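Local coordinates for uncharacterized protein XCC1541 (Xanthomonas campestris pv. campestris, PDB 2QJW) that is of unknown function but probably acts as a hydrolase, with the alpha/beta-hydrolase fold and what looks like a serine nucleophile on a tight elbow, at residues L9-E14 with D40-D45; L102-T107 with I124-H129. All coordinates share one frame; numbering follows the deposited sequence.

Interaction 1 of 2, residues L9-E14 with D40-D45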
ATOM      1  N   LEU A   9       9.063 -17.594   6.509  1.00 11.45           N
ATOM      2  CA  LEU A   9       8.100 -17.327   5.429  1.00 10.33           C
ATOM      3  C   LEU A   9       7.211 -18.550   5.268  1.00 12.30           C
ATOM      4  O   LEU A   9       7.717 -19.613   4.884  1.00 11.03           O
ATOM      5  CB  LEU A   9       8.862 -17.066   4.143  1.00 10.18           C
ATOM      6  CG  LEU A   9      10.023 -16.079   4.338  1.00 13.11           C
ATOM      7  CD1 LEU A   9      10.854 -16.084   3.100  1.00 17.94           C
ATOM      8  CD2 LEU A   9       9.511 -14.670   4.729  1.00 11.00           C
ATOM      9  N   ALA A  10       5.911 -18.446   5.584  1.00  9.45           N
ATOM     10  CA  ALA A  10       4.994 -19.598   5.613  1.00  9.11           C
ATOM     11  C   ALA A  10       4.054 -19.650   4.430  1.00 12.29           C
ATOM     12  O   ALA A  10       3.227 -18.756   4.243  1.00 10.55           O
ATOM     13  CB  ALA A  10       4.182 -19.515   6.877  1.00  9.07           C
ATOM     14  N   HIS A  11       4.207 -20.704   3.660  1.00 10.51           N
ATOM     15  CA  HIS A  11       3.381 -20.929   2.484  1.00 11.01           C
ATOM     16  C   HIS A  11       1.926 -21.224   2.787  1.00 11.51           C
ATOM     17  O   HIS A  11       1.577 -21.628   3.881  1.00 11.91           O
ATOM     18  CB  HIS A  11       4.011 -22.030   1.620  1.00 11.39           C
ATOM     19  CG  HIS A  11       3.846 -23.441   2.138  1.00 11.78           C
ATOM     20  ND1 HIS A  11       2.636 -24.133   2.130  1.00 12.94           N
ATOM     21  CD2 HIS A  11       4.742 -24.268   2.713  1.00 13.19           C
ATOM     22  CE1 HIS A  11       2.828 -25.337   2.656  1.00 12.61           C
ATOM     23  NE2 HIS A  11       4.089 -25.438   3.033  1.00 13.86           N
ATOM     24  N   GLY A  12       1.058 -20.979   1.788  1.00 13.77           N
ATOM     25  CA  GLY A  12      -0.363 -21.205   1.927  1.00 14.43           C
ATOM     26  C   GLY A  12      -0.762 -22.671   1.799  1.00 15.69           C
ATOM     27  O   GLY A  12       0.062 -23.548   1.509  1.00 13.87           O
ATOM     28  N   PHE A  13      -2.059 -22.891   1.939  1.00 14.26           N
ATOM     29  CA  PHE A  13      -2.632 -24.220   1.901  1.00 15.70           C
ATOM     30  C   PHE A  13      -2.415 -24.872   0.543  1.00 16.96           C
ATOM     31  O   PHE A  13      -2.622 -24.261  -0.509  1.00 22.26           O
ATOM     32  CB  PHE A  13      -4.127 -24.155   2.235  1.00 15.69           C
ATOM     33  CG  PHE A  13      -4.817 -25.489   2.203  1.00 17.90           C
ATOM     34  CD1 PHE A  13      -4.568 -26.425   3.184  1.00 17.91           C
ATOM     35  CD2 PHE A  13      -5.724 -25.794   1.212  1.00 19.71           C
ATOM     36  CE1 PHE A  13      -5.237 -27.639   3.181  1.00 17.54           C
ATOM     37  CE2 PHE A  13      -6.388 -27.017   1.202  1.00 24.75           C
ATOM     38  CZ  PHE A  13      -6.126 -27.944   2.179  1.00 24.90           C
ATOM     39  N   GLU A  14      -1.938 -26.107   0.561  1.00 23.35           N
ATOM     40  CA  GLU A  14      -1.672 -26.904  -0.653  1.00 28.59           C
ATOM     41  C   GLU A  14      -0.642 -26.250  -1.557  1.00 28.89           C
ATOM     42  O   GLU A  14      -0.581 -26.545  -2.738  1.00 30.71           O
ATOM     43  CB  GLU A  14      -2.947 -27.244  -1.443  1.00 32.96           C
ATOM     44  CG  GLU A  14      -3.743 -28.357  -0.779  1.00 38.11           C
ATOM     45  CD  GLU A  14      -5.029 -28.706  -1.489  1.00 37.85           C
ATOM     46  OE1 GLU A  14      -5.507 -27.927  -2.347  1.00 49.54           O
ATOM     47  OE2 GLU A  14      -5.583 -29.765  -1.144  1.00 48.58           O
ATOM     48  N   ASP A  40       8.243 -26.398   5.444  1.00 11.17           N
ATOM     49  CA  ASP A  40       7.347 -27.226   4.635  1.00 12.18           C
ATOM     50  C   ASP A  40       6.224 -27.703   5.508  1.00 15.10           C
ATOM     51  O   ASP A  40       6.415 -28.399   6.508  1.00 14.93           O
ATOM     52  CB  ASP A  40       8.157 -28.396   4.124  1.00 14.34           C
ATOM     53  CG  ASP A  40       7.397 -29.183   3.071  1.00 21.66           C
ATOM     54  OD1 ASP A  40       6.148 -29.182   3.116  1.00 17.91           O
ATOM     55  OD2 ASP A  40       8.039 -29.719   2.140  1.00 22.72           O
ATOM     56  N   PHE A  41       5.011 -27.284   5.171  1.00 13.23           N
ATOM     57  CA  PHE A  41       3.831 -27.706   5.868  1.00 11.10           C
ATOM     58  C   PHE A  41       2.955 -28.649   5.012  1.00 11.45           C
ATOM     59  O   PHE A  41       1.784 -28.855   5.388  1.00 15.08           O
ATOM     60  CB  PHE A  41       2.981 -26.493   6.254  1.00 12.66           C
ATOM     61  CG  PHE A  41       3.710 -25.450   7.049  1.00 11.68           C
ATOM     62  CD1 PHE A  41       3.889 -25.596   8.419  1.00 13.10           C
ATOM     63  CD2 PHE A  41       4.139 -24.250   6.434  1.00 13.81           C
ATOM     64  CE1 PHE A  41       4.496 -24.596   9.186  1.00 12.19           C
ATOM     65  CE2 PHE A  41       4.793 -23.300   7.171  1.00 13.26           C
ATOM     66  CZ  PHE A  41       4.966 -23.463   8.553  1.00 11.14           C
ATOM     67  N   THR A  42       3.476 -29.186   3.938  1.00 12.71           N
ATOM     68  CA  THR A  42       2.645 -29.925   2.993  1.00 14.19           C
ATOM     69  C   THR A  42       2.057 -31.190   3.630  1.00 15.11           C
ATOM     70  O   THR A  42       0.948 -31.582   3.287  1.00 16.94           O
ATOM     71  CB  THR A  42       3.403 -30.246   1.691  1.00 14.39           C
ATOM     72  OG1 THR A  42       4.614 -30.941   1.978  1.00 16.02           O
ATOM     73  CG2 THR A  42       3.737 -28.941   0.897  1.00 21.51           C
ATOM     74  N   ASP A  43       2.758 -31.806   4.573  1.00 14.53           N
ATOM     75  CA  ASP A  43       2.224 -33.009   5.231  1.00 14.24           C
ATOM     76  C   ASP A  43       1.007 -32.694   6.029  1.00 18.67           C
ATOM     77  O   ASP A  43       0.031 -33.434   6.025  1.00 17.38           O
ATOM     78  CB  ASP A  43       3.309 -33.682   6.136  1.00 16.22           C
ATOM     79  CG  ASP A  43       3.928 -32.754   7.156  1.00 17.30           C
ATOM     80  OD1 ASP A  43       4.175 -31.553   6.840  1.00 16.34           O
ATOM     81  OD2 ASP A  43       4.144 -33.213   8.323  1.00 17.37           O
ATOM     82  N   LEU A  44       1.038 -31.561   6.703  1.00 14.91           N
ATOM     83  CA  LEU A  44      -0.025 -31.126   7.585  1.00 14.20           C
ATOM     84  C   LEU A  44      -1.250 -30.748   6.783  1.00 16.06           C
ATOM     85  O   LEU A  44      -2.407 -31.125   7.107  1.00 15.96           O
ATOM     86  CB  LEU A  44       0.433 -29.915   8.392  1.00 13.69           C
ATOM     87  CG  LEU A  44       1.584 -30.211   9.377  1.00 16.97           C
ATOM     88  CD1 LEU A  44       2.300 -28.924   9.811  1.00 15.64           C
ATOM     89  CD2 LEU A  44       1.103 -31.066  10.569  1.00 18.21           C
ATOM     90  N   ASP A  45      -1.011 -30.074   5.694  1.00 17.13           N
ATOM     91  CA  ASP A  45      -2.140 -29.608   4.839  1.00 17.16           C
ATOM     92  C   ASP A  45      -2.925 -30.770   4.241  1.00 20.70           C
ATOM     93  O   ASP A  45      -4.162 -30.647   4.078  1.00 18.28           O
ATOM     94  CB  ASP A  45      -1.654 -28.701   3.723  1.00 15.94           C
ATOM     95  CG  ASP A  45      -1.113 -27.380   4.246  1.00 11.97           C
ATOM     96  OD1 ASP A  45      -1.320 -27.100   5.424  1.00 16.57           O
ATOM     97  OD2 ASP A  45      -0.541 -26.628   3.420  1.00 15.18           O
TER

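Interaction 2 of 2, residues L102-T107 with I124-H129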
ATOM      1  N   LEU A 102       1.795  -9.943   6.058  1.00  8.43           N
ATOM      2  CA  LEU A 102       0.696 -10.861   5.735  1.00  9.19           C
ATOM      3  C   LEU A 102       0.157 -10.621   4.367  1.00  9.16           C
ATOM      4  O   LEU A 102      -0.348  -9.567   4.065  1.00  9.08           O
ATOM      5  CB  LEU A 102      -0.423 -10.648   6.717  1.00  8.72           C
ATOM      6  CG  LEU A 102      -0.128 -10.639   8.216  1.00  9.93           C
ATOM      7  CD1 LEU A 102      -1.369 -10.386   9.122  1.00 12.45           C
ATOM      8  CD2 LEU A 102       0.515 -11.972   8.616  1.00 13.21           C
HETATM    9  N   MSE A 103       0.257 -11.623   3.499  1.00  8.65           N
HETATM   10  CA  MSE A 103      -0.392 -11.618   2.170  1.00  9.81           C
HETATM   11  C   MSE A 103      -1.734 -12.360   2.304  1.00  9.05           C
HETATM   12  O   MSE A 103      -1.782 -13.447   2.868  1.00  9.21           O
HETATM   13  CB  MSE A 103       0.455 -12.226   1.097  1.00  9.45           C
HETATM   14  CG  MSE A 103       1.821 -11.526   0.933  1.00 11.21           C
HETATM   15 SE   MSE A 103       2.961 -12.264  -0.379  0.75 12.25          SE
HETATM   16  CE  MSE A 103       3.391 -13.802   0.601  1.00 18.99           C
ATOM     17  N   VAL A 104      -2.794 -11.734   1.790  1.00  9.30           N
ATOM     18  CA  VAL A 104      -4.185 -12.304   1.747  1.00  7.59           C
ATOM     19  C   VAL A 104      -4.504 -13.111   3.018  1.00 10.13           C
ATOM     20  O   VAL A 104      -4.810 -14.293   2.954  1.00 10.03           O
ATOM     21  CB  VAL A 104      -4.482 -13.073   0.408  1.00  8.64           C
ATOM     22  CG1 VAL A 104      -4.575 -12.050  -0.733  1.00 13.42           C
ATOM     23  CG2 VAL A 104      -3.461 -14.111   0.097  1.00 10.83           C
ATOM     24  N   PRO A 105      -4.452 -12.462   4.195  1.00  9.65           N
ATOM     25  CA  PRO A 105      -4.741 -13.165   5.449  1.00 11.37           C
ATOM     26  C   PRO A 105      -6.227 -13.472   5.629  1.00  8.60           C
ATOM     27  O   PRO A 105      -7.021 -12.578   5.473  1.00  9.50           O
ATOM     28  CB  PRO A 105      -4.264 -12.154   6.513  1.00  9.51           C
ATOM     29  CG  PRO A 105      -4.473 -10.866   5.941  1.00  9.20           C
ATOM     30  CD  PRO A 105      -4.160 -11.036   4.455  1.00  8.30           C
ATOM     31  N   PRO A 106      -6.563 -14.710   5.969  1.00 11.20           N
ATOM     32  CA  PRO A 106      -7.974 -14.947   6.294  1.00 10.76           C
ATOM     33  C   PRO A 106      -8.274 -14.428   7.693  1.00 12.19           C
ATOM     34  O   PRO A 106      -7.471 -14.587   8.618  1.00 13.35           O
ATOM     35  CB  PRO A 106      -8.091 -16.454   6.269  1.00 15.59           C
ATOM     36  CG  PRO A 106      -6.776 -16.942   6.585  1.00 16.02           C
ATOM     37  CD  PRO A 106      -5.737 -15.913   6.094  1.00 14.64           C
ATOM     38  N   THR A 107      -9.430 -13.819   7.887  1.00 12.30           N
ATOM     39  CA  THR A 107      -9.807 -13.292   9.176  1.00 12.38           C
ATOM     40  C   THR A 107     -10.597 -14.347   9.974  1.00 14.99           C
ATOM     41  O   THR A 107     -10.652 -14.227  11.167  1.00 16.19           O
ATOM     42  CB  THR A 107     -10.594 -11.993   9.075  1.00 13.36           C
ATOM     43  OG1 THR A 107     -11.848 -12.264   8.405  1.00 16.80           O
ATOM     44  CG2 THR A 107      -9.798 -10.938   8.284  1.00 15.01           C
ATOM     45  N   ILE A 124       0.216  -5.567   5.383  1.00  7.46           N
ATOM     46  CA  ILE A 124      -0.683  -6.499   4.730  1.00  7.89           C
ATOM     47  C   ILE A 124      -0.756  -6.134   3.267  1.00  8.37           C
ATOM     48  O   ILE A 124      -0.848  -4.950   2.918  1.00  8.06           O
ATOM     49  CB  ILE A 124      -2.118  -6.445   5.360  1.00  9.29           C
ATOM     50  CG1 ILE A 124      -2.087  -6.667   6.879  1.00 10.28           C
ATOM     51  CG2 ILE A 124      -3.073  -7.421   4.653  1.00  9.39           C
ATOM     52  CD1 ILE A 124      -3.379  -6.202   7.535  1.00 11.26           C
ATOM     53  N   VAL A 125      -0.748  -7.151   2.424  1.00  7.98           N
ATOM     54  CA  VAL A 125      -1.076  -7.021   0.984  1.00  7.88           C
ATOM     55  C   VAL A 125      -2.323  -7.860   0.750  1.00  7.90           C
ATOM     56  O   VAL A 125      -2.280  -9.047   0.975  1.00  8.92           O
ATOM     57  CB  VAL A 125       0.040  -7.408   0.006  1.00  9.25           C
ATOM     58  CG1 VAL A 125      -0.395  -7.222  -1.451  1.00  9.10           C
ATOM     59  CG2 VAL A 125       1.259  -6.555   0.328  1.00 10.51           C
ATOM     60  N   HIS A 126      -3.432  -7.208   0.326  1.00  7.78           N
ATOM     61  CA  HIS A 126      -4.643  -7.961  -0.002  1.00  8.56           C
ATOM     62  C   HIS A 126      -5.167  -7.588  -1.351  1.00  9.71           C
ATOM     63  O   HIS A 126      -4.866  -6.558  -1.930  1.00 10.17           O
ATOM     64  CB  HIS A 126      -5.694  -7.703   1.050  1.00  8.06           C
ATOM     65  CG  HIS A 126      -6.754  -8.728   1.082  1.00 10.51           C
ATOM     66  ND1 HIS A 126      -6.487 -10.018   1.443  1.00 12.16           N
ATOM     67  CD2 HIS A 126      -8.077  -8.654   0.809  1.00 11.66           C
ATOM     68  CE1 HIS A 126      -7.617 -10.715   1.353  1.00 14.97           C
ATOM     69  NE2 HIS A 126      -8.580  -9.906   0.955  1.00 13.08           N
ATOM     70  N   ALA A 127      -5.924  -8.537  -1.903  1.00 10.44           N
ATOM     71  CA  ALA A 127      -6.539  -8.417  -3.250  1.00 10.24           C
ATOM     72  C   ALA A 127      -7.933  -7.820  -3.174  1.00  9.61           C
ATOM     73  O   ALA A 127      -8.792  -8.373  -2.471  1.00 10.50           O
ATOM     74  CB  ALA A 127      -6.592  -9.803  -3.863  1.00 12.08           C
ATOM     75  N   TRP A 128      -8.190  -6.755  -3.933  1.00  9.37           N
ATOM     76  CA  TRP A 128      -9.512  -6.203  -4.011  1.00 11.93           C
ATOM     77  C   TRP A 128     -10.535  -7.288  -4.380  1.00 11.92           C
ATOM     78  O   TRP A 128     -11.679  -7.189  -3.866  1.00 13.94           O
ATOM     79  CB  TRP A 128      -9.583  -5.133  -5.109  1.00 12.01           C
ATOM     80  CG  TRP A 128      -9.129  -3.776  -4.741  1.00 12.47           C
ATOM     81  CD1 TRP A 128      -8.173  -3.059  -5.354  1.00 10.10           C
ATOM     82  CD2 TRP A 128      -9.642  -2.944  -3.697  1.00 10.80           C
ATOM     83  NE1 TRP A 128      -8.024  -1.837  -4.752  1.00  9.77           N
ATOM     84  CE2 TRP A 128      -8.937  -1.724  -3.751  1.00 10.61           C
ATOM     85  CE3 TRP A 128     -10.675  -3.082  -2.744  1.00 10.44           C
ATOM     86  CZ2 TRP A 128      -9.189  -0.708  -2.907  1.00 12.66           C
ATOM     87  CZ3 TRP A 128     -10.928  -2.019  -1.901  1.00 13.14           C
ATOM     88  CH2 TRP A 128     -10.187  -0.858  -1.989  1.00 13.04           C
ATOM     89  N   HIS A 129     -10.179  -8.196  -5.273  1.00 10.33           N
ATOM     90  CA  HIS A 129     -11.112  -9.184  -5.831  1.00 10.59           C
ATOM     91  C   HIS A 129     -10.951 -10.558  -5.249  1.00 12.78           C
ATOM     92  O   HIS A 129     -11.350 -11.536  -5.883  1.00 15.35           O
ATOM     93  CB  HIS A 129     -10.956  -9.253  -7.323  1.00 14.30           C
ATOM     94  CG  HIS A 129     -10.974  -7.922  -7.954  1.00 18.72           C
ATOM     95  ND1 HIS A 129     -12.084  -7.115  -7.900  1.00 21.30           N
ATOM     96  CD2 HIS A 129     -10.022  -7.232  -8.632  1.00 18.30           C
ATOM     97  CE1 HIS A 129     -11.817  -5.978  -8.526  1.00 22.44           C
ATOM     98  NE2 HIS A 129     -10.585  -6.040  -9.000  1.00 22.31           N
TER

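Interaction 1 of 2, residues L9-E14 with D40-D45
H11 and E14, in the loop that follows strand 6-10 of this alpha/beta-hydrolase fold, meet F41, the N-cap just before helix 42-45, and D45, the last residue of that helix; the H11-G12 pair is consistent with the His-Gly sequence that often precedes the oxyanion-hole residue in this fold. The contact turns on the H11 ring, which is gripped through both nitrogens. NE2 accepts the backbone N-H of F41 (N to NE2 3.0 Å), the donor lying 20° out of the ring plane. On the other side of the ring, ND1 of H11 gives its hydrogen to the carbonyl O of G12 at 2.7 Å, almost exactly in plane. CG of H11 lies between the backbone N and the carbonyl carbon (chi1 75°), and the far end of the ring, NE2, reaches the 40-45 segment. As ND1 is the donor and NE2 an acceptor, a neutral ring is the likely state. Two bonds of this kind would fix both its tilt and its flip.

Around the ring, F41 CD2 lies over one face, the two ring planes standing 59° apart, while the backbone N of T42 meets the edge in plane. Farther out on the same phenyl, CE2 of F41 touches CB of A10 at 3.8 Å. Before F41, OD1 of D40 accepts from T42 N, an Asx turn, and in addition from T42 OG1 at 2.6 Å.

D45 closes the far end. Its OD1 belongs to a salt bridge with R59 of helix 56-71, and this partner probably keeps the buried carboxylate ionised. CD1 of F13 packs on D45 CB at 3.7 Å, and from above the carboxylate plane the backbone N of E14 reaches D45 OD2 at 3.2 Å.

Interaction 2 of 2, residues L102-T107 with I124-H129
L102 and M103 of strand 99-103 run parallel to I124 and V125 of the adjacent strand 122-127, which itself lies next to the outermost strand 148-152, and the contact shows how a regular pairing passes into a loop. Two hydrogen bonds carry the backbone part. V125 N donates to L102 O at 2.9 Å, and V104 N to V125 O along a straighter path, with 170° at the hydrogen. Each carbonyl also receives a CA-H: I124 CA approaches L102 O at 3.2 Å and M103 CA approaches V125 O at 3.4 Å.

Apolar packing continues on the face that L102 and I124 share. CG2 of I124, anti to its own backbone N, meets CD of P105 at 3.8 Å, the two side chains crossing at about a right angle. L102 CB faces CG1 of I124 more loosely.

The third group gathers round the H126 ring. V104 CA lies in its plane at the edge, 3.3 Å from ND1, and V104 CG1 comes to 3.5 Å from the same nitrogen. ND1 is buried here with no hydrogen-bond partner, whereas NE2 bonds to the backbone O of I133. V104 takes a left-handed backbone conformation (phi 37°, psi 60°), the point at which the chain leaves the strand.

Beyond the pairing, V104 also touches D130 and H156, which with S82 have the geometry of a Ser-His-Asp triad. Both strands end at the carboxyl edge of the parallel sheet, where alpha/beta hydrolases place their catalytic residues, and the presumed acid D130 follows strand 122-127 in the loop after it, as is usual in this fold.

Both contacts lie at the carboxyl ends of strands in one parallel sheet, their centres about 17 Å apart and their nearest atoms about 6 Å apart without touching. Interaction 2 is wholly buried and joins adjacent strands; interaction 1 is partly buried and ties a post-strand loop to a short helix, with exposed residues at its border. The chemistry follows the place: main-chain bonds and aliphatic contacts govern 102-107 with 124-129, whereas side-chain acceptors, a histidine and a carboxylate, receive main-chain N-H groups in 9-14 with 40-45. Helix 83-92, which follows the probable nucleophile elbow, is touched by side chains of both.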